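Local atomic coordinates of PUA domain-containing protein (Archaeoglobus fulgidus DSM 4304, PDB entry 2Q07), a protein that has not been characterised functionally but belongs to the archaeosine synthase family and probably binds RNA during tRNA modification, represented here by its C-terminal part with the PUA domain. Residues Pro27-Cys37 against Val58-Ser66; Arg114-Arg125 against Ala137-Val147. All coordinates share one frame; numbering follows the deposited sequence.

How the contacts relate
Contacts 1 and 2 each join the strands of a beta-alpha-beta unit within one five-stranded mixed sheet, their centres about 11 Å apart, both in the N-terminal part of this chain, which matches the DUF5591 family of the uracil-DNA-glycosylase-like clan. Strands 31-36 and 115-118 are neighbours, so the order 61-65, 31-36, 115-118, 138-141 runs straight through both contacts. Their shared seam is held by backbone bonds, probably including L34 N to V117 O at 2.8 Å, and at one end by a salt bridge from D30 OD2 to R114 NH1 at 2.6 Å. At the other end C37 and I65 of contact 1 pack on Y124, in the first turn of the helix of contact 2.

Contact 1 of 2, residues Pro27-Cys37 against Val58-Ser66; sequences PFSDTVLLLPC and VNVNEIIIS
F28 lies over the side-chain amide of N61, which sits beneath one face of the phenyl ring with CG 3.8 Å from F28 CE2. The two planes are inclined by 39°, a slanted overlap. F28 CG stands between the backbone N and the carbonyl carbon (chi1 59°), which turns the ring back over N61. The carbonyl oxygen of N59 meets the ring at its edge, 3.7 Å from F28 CE1. Beside it, S29 OG accepts from T31 N in an ST turn and touches V60 CG1 at 3.6 Å.

Beyond this loop the chains run as parallel strands 31-36 and 61-65, the two ends of a beta-alpha-beta crossover through helix 47-55. The ladder opens with N61 N to T31 O and continues with L33 N to N61 O (2.6 Å), the donor changing strand at each rung as far as I65 N to L35 O, and fades into a weak bond from C37 N to I65 O.

On the face carrying V32, L34, I63 and I65, V32 CG2 reaches obliquely across to I63 CG1 at 3.7 Å. L34 and I63 run side by side in the same direction, with L34 CD2 against I63 CB; L34 and I65 also meet V128 of helix 123-132. The other face bears L33, L35, E62 and I64. There L33 CB packs on V60 CG2 at 3.9 Å, while the buried carboxylate of E62 is paired with R53 and R73. L35 CD1 passes at a slant near that carboxylate, 3.9 Å from E62 OE2, and L35 and I64 both rest on H49 of helix 47-55.

Contact 2 of 2, residues Arg114-Arg125 against Ala137-Val147; sequences RKVVAHVTGGYR and AEVVYTAEKDV
The imidazole of H119 is held by both of its nitrogens just past the strand ends. NE2 donates to V147 O at 2.6 Å, a nearly straight bond (166°) that meets an in-plane lone pair of the carbonyl, and ND1 shares a 2.7 Å hydrogen bond with T142 OG1 in which either could donate. Both partners lie at the ring edge, and A143 CB sits over one face as a CH-pi contact, 4.0 Å from the centroid. Rotation of the ring is thus fixed from two sides. H119 is the centre of an inverse gamma turn, and with CG roughly anti to the backbone N (chi1 -158°), the ring swings to the loop 142-147.

The strands separate here: T142 N reaches A118 O only by a weak bond, and a water bridges the two chains by donating to A118 O at 2.6 Å and accepting from A143 N. Further along, the T121 methyl CG2 touches A143 O and A143 CB.

R125 lays its guanidinium flat on one face of Y141, planes 19° apart, in an off-centre cation-pi stack with CZ 4.3 Å from the ring centroid. A bend at chi3 brings NE within 3.6 Å of Y141 CD2. A118 CB approaches the same ring obliquely, and Y141 OH bonds to E132. On the sheet face of K115 and V117, V117 CG2 meets V140 CG2 at 3.8 Å.

The contact joins the two strands of a beta-alpha-beta unit, 115-118 and the outermost strand 138-141 of this sheet, connected through helix 123-132 and in parallel register. Helix 123-132 packs with V128 on A118 and Y141, helix 150-160 lies against V117 on the opposite face, and strand 31-36 flanks 115-118.

Contact 1 of 2, residues Pro27-Cys37 against Val58-Ser66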
loop_
_atom_site.group_PDB
_atom_site.type_symbol
_atom_site.label_atom_id
_atom_site.label_comp_id
_atom_site.label_asym_id
_atom_site.label_seq_id
_atom_site.Cartn_x
_atom_site.Cartn_y
_atom_site.Cartn_z
ATOM N N PRO A 27 -4.039 -5.968 -9.772
ATOM C CA PRO A 27 -2.923 -6.188 -10.701
ATOM C C PRO A 27 -3.106 -5.490 -12.048
ATOM O O PRO A 27 -4.217 -5.121 -12.428
ATOM C CB PRO A 27 -2.902 -7.710 -10.859
ATOM C CG PRO A 27 -3.438 -8.194 -9.550
ATOM C CD PRO A 27 -4.595 -7.254 -9.314
ATOM N N PHE A 28 -2.002 -5.311 -12.763
ATOM C CA PHE A 28 -2.031 -4.698 -14.083
ATOM C C PHE A 28 -1.389 -5.663 -15.083
ATOM O O PHE A 28 -1.278 -5.363 -16.275
ATOM C CB PHE A 28 -1.270 -3.371 -14.066
ATOM C CG PHE A 28 0.172 -3.499 -13.654
ATOM C CD1 PHE A 28 1.142 -3.924 -14.567
ATOM C CD2 PHE A 28 0.564 -3.190 -12.358
ATOM C CE1 PHE A 28 2.478 -4.033 -14.191
ATOM C CE2 PHE A 28 1.899 -3.294 -11.969
ATOM C CZ PHE A 28 2.859 -3.714 -12.885
ATOM N N SER A 29 -0.996 -6.835 -14.585
ATOM C CA SER A 29 -0.330 -7.855 -15.402
ATOM C C SER A 29 -0.883 -9.245 -15.100
ATOM O O SER A 29 -1.498 -9.460 -14.063
ATOM C CB SER A 29 1.178 -7.828 -15.104
ATOM O OG SER A 29 1.871 -8.901 -15.728
ATOM N N ASP A 30 -0.650 -10.189 -16.006
ATOM C CA ASP A 30 -1.117 -11.555 -15.824
ATOM C C ASP A 30 0.009 -12.383 -15.218
ATOM O O ASP A 30 -0.161 -13.565 -14.917
ATOM C CB ASP A 30 -1.539 -12.153 -17.167
ATOM C CG ASP A 30 -0.382 -12.270 -18.143
ATOM O OD1 ASP A 30 0.536 -11.430 -18.098
ATOM O OD2 ASP A 30 -0.392 -13.199 -18.973
ATOM N N THR A 31 1.165 -11.750 -15.047
ATOM C CA THR A 31 2.329 -12.409 -14.466
ATOM C C THR A 31 2.762 -11.672 -13.199
ATOM O O THR A 31 2.694 -10.449 -13.133
ATOM C CB THR A 31 3.512 -12.430 -15.470
ATOM O OG1 THR A 31 3.159 -13.244 -16.592
ATOM C CG2 THR A 31 4.773 -12.995 -14.824
ATOM N N VAL A 32 3.183 -12.418 -12.182
ATOM C CA VAL A 32 3.648 -11.789 -10.952
ATOM C C VAL A 32 5.046 -12.288 -10.597
ATOM O O VAL A 32 5.310 -13.493 -10.595
ATOM C CB VAL A 32 2.702 -12.055 -9.757
ATOM C CG1 VAL A 32 2.609 -13.553 -9.469
ATOM C CG2 VAL A 32 3.211 -11.315 -8.526
ATOM N N LEU A 33 5.934 -11.346 -10.303
ATOM C CA LEU A 33 7.307 -11.645 -9.930
ATOM C C LEU A 33 7.462 -11.679 -8.402
ATOM O O LEU A 33 7.105 -10.711 -7.714
ATOM C CB LEU A 33 8.228 -10.572 -10.517
ATOM C CG LEU A 33 9.708 -10.654 -10.177
ATOM C CD1 LEU A 33 10.273 -11.963 -10.697
ATOM C CD2 LEU A 33 10.426 -9.453 -10.791
ATOM N N LEU A 34 7.977 -12.783 -7.868
ATOM C CA LEU A 34 8.188 -12.896 -6.427
ATOM C C LEU A 34 9.654 -12.574 -6.128
ATOM O O LEU A 34 10.566 -13.081 -6.795
ATOM C CB LEU A 34 7.829 -14.305 -5.929
ATOM C CG LEU A 34 6.448 -14.841 -6.332
ATOM C CD1 LEU A 34 6.211 -16.195 -5.677
ATOM C CD2 LEU A 34 5.364 -13.850 -5.920
ATOM N N LEU A 35 9.867 -11.733 -5.118
ATOM C CA LEU A 35 11.194 -11.288 -4.738
ATOM C C LEU A 35 11.474 -11.404 -3.240
ATOM O O LEU A 35 10.561 -11.426 -2.420
ATOM C CB LEU A 35 11.380 -9.832 -5.172
ATOM C CG LEU A 35 11.229 -9.574 -6.669
ATOM C CD1 LEU A 35 11.092 -8.085 -6.926
ATOM C CD2 LEU A 35 12.433 -10.162 -7.392
ATOM N N PRO A 36 12.757 -11.457 -2.865
ATOM C CA PRO A 36 13.081 -11.569 -1.442
ATOM C C PRO A 36 13.019 -10.204 -0.759
ATOM O O PRO A 36 13.261 -9.172 -1.390
ATOM C CB PRO A 36 14.490 -12.135 -1.471
ATOM C CG PRO A 36 15.088 -11.395 -2.624
ATOM C CD PRO A 36 13.985 -11.432 -3.682
ATOM N N CYS A 37 12.670 -10.191 0.524
ATOM C CA CYS A 37 12.635 -8.928 1.244
ATOM C C CYS A 37 14.092 -8.518 1.442
ATOM O O CYS A 37 14.999 -9.320 1.230
ATOM C CB CYS A 37 11.926 -9.085 2.595
ATOM S SG CYS A 37 12.638 -10.349 3.661
ATOM N N VAL A 58 11.267 -4.463 -15.574
ATOM C CA VAL A 58 10.186 -5.160 -14.897
ATOM C C VAL A 58 8.819 -4.560 -15.233
ATOM O O VAL A 58 8.485 -3.474 -14.773
ATOM C CB VAL A 58 10.421 -5.126 -13.369
ATOM C CG1 VAL A 58 9.287 -5.810 -12.643
ATOM C CG2 VAL A 58 11.762 -5.791 -13.042
ATOM N N ASN A 59 8.039 -5.281 -16.036
ATOM C CA ASN A 59 6.706 -4.830 -16.429
ATOM C C ASN A 59 5.599 -5.774 -15.989
ATOM O O ASN A 59 4.554 -5.868 -16.635
ATOM C CB ASN A 59 6.608 -4.627 -17.942
ATOM C CG ASN A 59 7.290 -3.361 -18.403
ATOM O OD1 ASN A 59 7.293 -2.357 -17.698
ATOM N ND2 ASN A 59 7.859 -3.397 -19.599
ATOM N N VAL A 60 5.844 -6.486 -14.900
ATOM C CA VAL A 60 4.846 -7.383 -14.348
ATOM C C VAL A 60 4.707 -7.006 -12.882
ATOM O O VAL A 60 5.542 -6.278 -12.349
ATOM C CB VAL A 60 5.268 -8.850 -14.474
ATOM C CG1 VAL A 60 5.439 -9.214 -15.956
ATOM C CG2 VAL A 60 6.555 -9.090 -13.695
ATOM N N ASN A 61 3.648 -7.487 -12.243
ATOM C CA ASN A 61 3.400 -7.197 -10.833
ATOM C C ASN A 61 4.465 -7.843 -9.964
ATOM O O ASN A 61 5.056 -8.858 -10.347
ATOM C CB ASN A 61 2.015 -7.711 -10.439
ATOM C CG ASN A 61 0.917 -6.719 -10.767
ATOM O OD1 ASN A 61 0.678 -5.774 -10.006
ATOM N ND2 ASN A 61 0.252 -6.914 -11.907
ATOM N N GLU A 62 4.692 -7.262 -8.787
ATOM C CA GLU A 62 5.712 -7.763 -7.875
ATOM C C GLU A 62 5.180 -7.980 -6.471
ATOM O O GLU A 62 4.379 -7.201 -5.967
ATOM C CB GLU A 62 6.883 -6.775 -7.791
ATOM C CG GLU A 62 7.675 -6.591 -9.076
ATOM C CD GLU A 62 8.440 -5.269 -9.092
ATOM O OE1 GLU A 62 7.788 -4.206 -9.000
ATOM O OE2 GLU A 62 9.687 -5.290 -9.190
ATOM N N ILE A 63 5.631 -9.050 -5.844
ATOM C CA ILE A 63 5.244 -9.327 -4.477
ATOM C C ILE A 63 6.542 -9.654 -3.761
ATOM O O ILE A 63 7.309 -10.501 -4.210
ATOM C CB ILE A 63 4.270 -10.513 -4.386
ATOM C CG1 ILE A 63 2.924 -10.125 -5.013
ATOM C CG2 ILE A 63 4.102 -10.938 -2.929
ATOM C CD1 ILE A 63 1.909 -11.232 -5.024
ATOM N N ILE A 64 6.801 -8.951 -2.666
ATOM C CA ILE A 64 8.003 -9.188 -1.882
ATOM C C ILE A 64 7.678 -10.163 -0.752
ATOM O O ILE A 64 6.790 -9.901 0.062
ATOM C CB ILE A 64 8.544 -7.864 -1.265
ATOM C CG1 ILE A 64 9.032 -6.932 -2.379
ATOM C CG2 ILE A 64 9.665 -8.166 -0.264
ATOM C CD1 ILE A 64 7.927 -6.141 -3.055
ATOM N N ILE A 65 8.383 -11.290 -0.703
ATOM C CA ILE A 65 8.142 -12.269 0.357
ATOM C C ILE A 65 8.985 -11.911 1.581
ATOM O O ILE A 65 10.198 -11.706 1.480
ATOM C CB ILE A 65 8.516 -13.705 -0.085
ATOM C CG1 ILE A 65 7.655 -14.138 -1.276
ATOM C CG2 ILE A 65 8.332 -14.673 1.079
ATOM C CD1 ILE A 65 8.072 -15.458 -1.883
ATOM N N SER A 66 8.326 -11.831 2.731
ATOM C CA SER A 66 8.991 -11.519 3.985
ATOM C C SER A 66 8.334 -12.332 5.100
ATOM O O SER A 66 7.606 -13.291 4.834
ATOM C CB SER A 66 8.868 -10.021 4.284
ATOM O OG SER A 66 9.688 -9.656 5.376
#

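Contact 2 of 2, residues Arg114-Arg125 against Ala137-Val147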
loop_
_atom_site.group_PDB
_atom_site.type_symbol
_atom_site.label_atom_id
_atom_site.label_comp_id
_atom_site.label_asym_id
_atom_site.label_seq_id
_atom_site.Cartn_x
_atom_site.Cartn_y
_atom_site.Cartn_z
ATOM N N ARG A 114 -1.738 -15.766 -14.239
ATOM C CA ARG A 114 -1.662 -17.017 -14.986
ATOM C C ARG A 114 -0.285 -17.627 -14.783
ATOM O O ARG A 114 -0.087 -18.813 -15.012
ATOM C CB ARG A 114 -1.895 -16.787 -16.480
ATOM C CG ARG A 114 -0.862 -15.888 -17.157
ATOM C CD ARG A 114 -0.915 -16.055 -18.681
ATOM N NE ARG A 114 0.268 -16.746 -19.182
ATOM C CZ ARG A 114 1.429 -16.151 -19.435
ATOM N NH1 ARG A 114 1.564 -14.847 -19.246
ATOM N NH2 ARG A 114 2.463 -16.865 -19.854
ATOM N N LYS A 115 0.663 -16.803 -14.345
ATOM C CA LYS A 115 2.020 -17.271 -14.115
ATOM C C LYS A 115 2.696 -16.566 -12.938
ATOM O O LYS A 115 2.554 -15.357 -12.749
ATOM C CB LYS A 115 2.860 -17.081 -15.383
ATOM C CG LYS A 115 4.183 -17.828 -15.345
ATOM C CD LYS A 115 5.355 -16.878 -15.300
ATOM C CE LYS A 115 5.614 -16.265 -16.667
ATOM N NZ LYS A 115 6.235 -17.258 -17.582
ATOM N N VAL A 116 3.423 -17.346 -12.148
ATOM C CA VAL A 116 4.146 -16.848 -10.989
ATOM C C VAL A 116 5.638 -17.126 -11.206
ATOM O O VAL A 116 6.039 -18.280 -11.331
ATOM C CB VAL A 116 3.695 -17.584 -9.685
ATOM C CG1 VAL A 116 4.551 -17.141 -8.491
ATOM C CG2 VAL A 116 2.234 -17.330 -9.414
ATOM N N VAL A 117 6.448 -16.070 -11.288
ATOM C CA VAL A 117 7.884 -16.228 -11.445
ATOM C C VAL A 117 8.535 -16.025 -10.081
ATOM O O VAL A 117 8.622 -14.896 -9.583
ATOM C CB VAL A 117 8.492 -15.188 -12.414
ATOM C CG1 VAL A 117 9.961 -15.467 -12.576
ATOM C CG2 VAL A 117 7.785 -15.230 -13.746
ATOM N N ALA A 118 8.992 -17.116 -9.482
ATOM C CA ALA A 118 9.622 -17.059 -8.170
ATOM C C ALA A 118 11.118 -16.762 -8.250
ATOM O O ALA A 118 11.924 -17.671 -8.418
ATOM C CB ALA A 118 9.394 -18.372 -7.435
ATOM N N HIS A 119 11.492 -15.494 -8.123
ATOM C CA HIS A 119 12.901 -15.140 -8.181
ATOM C C HIS A 119 13.446 -15.039 -6.768
ATOM O O HIS A 119 13.782 -13.956 -6.285
ATOM C CB HIS A 119 13.113 -13.817 -8.905
ATOM C CG HIS A 119 14.494 -13.659 -9.452
ATOM N ND1 HIS A 119 14.956 -14.392 -10.525
ATOM C CD2 HIS A 119 15.533 -12.893 -9.048
ATOM C CE1 HIS A 119 16.218 -14.084 -10.758
ATOM N NE2 HIS A 119 16.593 -13.179 -9.874
ATOM N N VAL A 120 13.537 -16.187 -6.116
ATOM C CA VAL A 120 14.002 -16.259 -4.741
ATOM C C VAL A 120 14.723 -17.580 -4.528
ATOM O O VAL A 120 14.594 -18.502 -5.338
ATOM C CB VAL A 120 12.811 -16.194 -3.769
ATOM C CG1 VAL A 120 12.171 -14.825 -3.809
ATOM C CG2 VAL A 120 11.786 -17.247 -4.156
ATOM N N THR A 121 15.460 -17.680 -3.427
ATOM C CA THR A 121 16.203 -18.896 -3.130
ATOM C C THR A 121 16.039 -19.348 -1.687
ATOM O O THR A 121 15.472 -18.635 -0.863
ATOM C CB THR A 121 17.713 -18.701 -3.402
ATOM O OG1 THR A 121 18.200 -17.613 -2.607
ATOM C CG2 THR A 121 17.965 -18.402 -4.882
ATOM N N GLY A 122 16.550 -20.543 -1.396
ATOM C CA GLY A 122 16.484 -21.091 -0.051
ATOM C C GLY A 122 15.106 -21.101 0.586
ATOM O O GLY A 122 14.110 -21.427 -0.059
ATOM N N GLY A 123 15.062 -20.745 1.866
ATOM C CA GLY A 123 13.813 -20.715 2.604
ATOM C C GLY A 123 12.628 -20.130 1.858
ATOM O O GLY A 123 11.493 -20.583 2.045
ATOM N N TYR A 124 12.879 -19.127 1.018
ATOM C CA TYR A 124 11.808 -18.492 0.254
ATOM C C TYR A 124 11.181 -19.439 -0.754
ATOM O O TYR A 124 9.975 -19.391 -0.984
ATOM C CB TYR A 124 12.315 -17.257 -0.488
ATOM C CG TYR A 124 12.730 -16.120 0.406
ATOM C CD1 TYR A 124 14.068 -15.926 0.738
ATOM C CD2 TYR A 124 11.786 -15.233 0.917
ATOM C CE1 TYR A 124 14.457 -14.874 1.554
ATOM C CE2 TYR A 124 12.163 -14.181 1.731
ATOM C CZ TYR A 124 13.497 -14.006 2.046
ATOM O OH TYR A 124 13.875 -12.964 2.855
ATOM N N ARG A 125 11.999 -20.286 -1.372
ATOM C CA ARG A 125 11.477 -21.236 -2.339
ATOM C C ARG A 125 10.547 -22.218 -1.639
ATOM O O ARG A 125 9.563 -22.675 -2.225
ATOM C CB ARG A 125 12.614 -21.986 -3.038
ATOM C CG ARG A 125 13.260 -21.185 -4.157
ATOM C CD ARG A 125 14.099 -22.060 -5.070
ATOM N NE ARG A 125 13.408 -23.299 -5.414
ATOM C CZ ARG A 125 13.712 -24.058 -6.462
ATOM N NH1 ARG A 125 14.694 -23.706 -7.281
ATOM N NH2 ARG A 125 13.034 -25.176 -6.685
ATOM N N ALA A 137 -2.115 -21.258 -11.368
ATOM C CA ALA A 137 -1.042 -20.606 -12.103
ATOM C C ALA A 137 0.183 -21.487 -12.321
ATOM O O ALA A 137 0.456 -22.407 -11.550
ATOM C CB ALA A 137 -0.621 -19.314 -11.389
ATOM N N GLU A 138 0.908 -21.206 -13.395
ATOM C CA GLU A 138 2.143 -21.933 -13.670
ATOM C C GLU A 138 3.157 -21.267 -12.748
ATOM O O GLU A 138 3.150 -20.045 -12.598
ATOM C CB GLU A 138 2.603 -21.725 -15.113
ATOM C CG GLU A 138 1.470 -21.417 -16.076
ATOM C CD GLU A 138 1.944 -21.298 -17.516
ATOM O OE1 GLU A 138 2.870 -20.492 -17.784
ATOM O OE2 GLU A 138 1.386 -22.018 -18.372
ATOM N N VAL A 139 4.020 -22.057 -12.130
ATOM C CA VAL A 139 5.031 -21.500 -11.251
ATOM C C VAL A 139 6.397 -21.910 -11.769
ATOM O O VAL A 139 6.689 -23.098 -11.905
ATOM C CB VAL A 139 4.855 -21.998 -9.799
ATOM C CG1 VAL A 139 5.809 -21.246 -8.868
ATOM C CG2 VAL A 139 3.421 -21.794 -9.349
ATOM N N VAL A 140 7.221 -20.913 -12.074
ATOM C CA VAL A 140 8.567 -21.138 -12.580
ATOM C C VAL A 140 9.595 -20.542 -11.624
ATOM O O VAL A 140 9.370 -19.480 -11.049
ATOM C CB VAL A 140 8.742 -20.482 -13.969
ATOM C CG1 VAL A 140 7.783 -21.129 -14.975
ATOM C CG2 VAL A 140 8.462 -18.985 -13.871
ATOM N N TYR A 141 10.722 -21.228 -11.453
ATOM C CA TYR A 141 11.781 -20.747 -10.571
ATOM C C TYR A 141 12.957 -20.275 -11.425
ATOM O O TYR A 141 13.452 -21.011 -12.272
ATOM C CB TYR A 141 12.203 -21.856 -9.609
ATOM C CG TYR A 141 11.058 -22.351 -8.756
ATOM C CD1 TYR A 141 10.126 -23.252 -9.271
ATOM C CD2 TYR A 141 10.858 -21.858 -7.464
ATOM C CE1 TYR A 141 9.023 -23.645 -8.533
ATOM C CE2 TYR A 141 9.751 -22.245 -6.714
ATOM C CZ TYR A 141 8.837 -23.136 -7.254
ATOM O OH TYR A 141 7.728 -23.507 -6.532
ATOM N N THR A 142 13.398 -19.044 -11.198
ATOM C CA THR A 142 14.472 -18.467 -12.001
ATOM C C THR A 142 15.789 -18.207 -11.278
ATOM O O THR A 142 16.754 -17.748 -11.890
ATOM C CB THR A 142 14.003 -17.141 -12.634
ATOM O OG1 THR A 142 13.429 -16.306 -11.619
ATOM C CG2 THR A 142 12.953 -17.401 -13.715
ATOM N N ALA A 143 15.838 -18.501 -9.985
ATOM C CA ALA A 143 17.047 -18.254 -9.217
ATOM C C ALA A 143 17.554 -19.459 -8.423
ATOM O O ALA A 143 16.803 -20.114 -7.698
ATOM C CB ALA A 143 16.817 -17.080 -8.281
ATOM N N GLU A 144 18.839 -19.745 -8.578
ATOM C CA GLU A 144 19.479 -20.838 -7.857
ATOM C C GLU A 144 20.804 -20.304 -7.316
ATOM O O GLU A 144 21.742 -20.070 -8.077
ATOM C CB GLU A 144 19.726 -22.039 -8.785
ATOM C CG GLU A 144 20.679 -21.781 -9.941
ATOM C CD GLU A 144 20.966 -23.037 -10.751
ATOM O OE1 GLU A 144 21.832 -22.988 -11.652
ATOM O OE2 GLU A 144 20.324 -24.077 -10.490
ATOM N N LYS A 145 20.861 -20.093 -6.005
ATOM C CA LYS A 145 22.057 -19.581 -5.331
ATOM C C LYS A 145 22.105 -18.062 -5.223
ATOM O O LYS A 145 22.237 -17.522 -4.130
ATOM C CB LYS A 145 23.343 -20.037 -6.035
ATOM C CG LYS A 145 23.580 -21.538 -6.077
ATOM C CD LYS A 145 24.904 -21.842 -6.774
ATOM C CE LYS A 145 25.201 -23.330 -6.808
ATOM N NZ LYS A 145 26.532 -23.596 -7.423
ATOM N N ASP A 146 22.006 -17.377 -6.356
ATOM C CA ASP A 146 22.093 -15.916 -6.368
ATOM C C ASP A 146 21.007 -15.300 -7.246
ATOM O O ASP A 146 20.888 -15.638 -8.415
ATOM C CB ASP A 146 23.471 -15.506 -6.899
ATOM C CG ASP A 146 23.886 -14.119 -6.453
ATOM O OD1 ASP A 146 23.026 -13.209 -6.417
ATOM O OD2 ASP A 146 25.090 -13.942 -6.149
ATOM N N VAL A 147 20.222 -14.385 -6.688
ATOM C CA VAL A 147 19.162 -13.746 -7.462
ATOM C C VAL A 147 19.734 -12.734 -8.465
ATOM O O VAL A 147 19.074 -12.363 -9.439
ATOM C CB VAL A 147 18.139 -13.030 -6.529
ATOM C CG1 VAL A 147 17.352 -14.057 -5.734
ATOM C CG2 VAL A 147 18.859 -12.086 -5.584
HETATM O O HOH W 1 14.029 -19.246 -8.146
#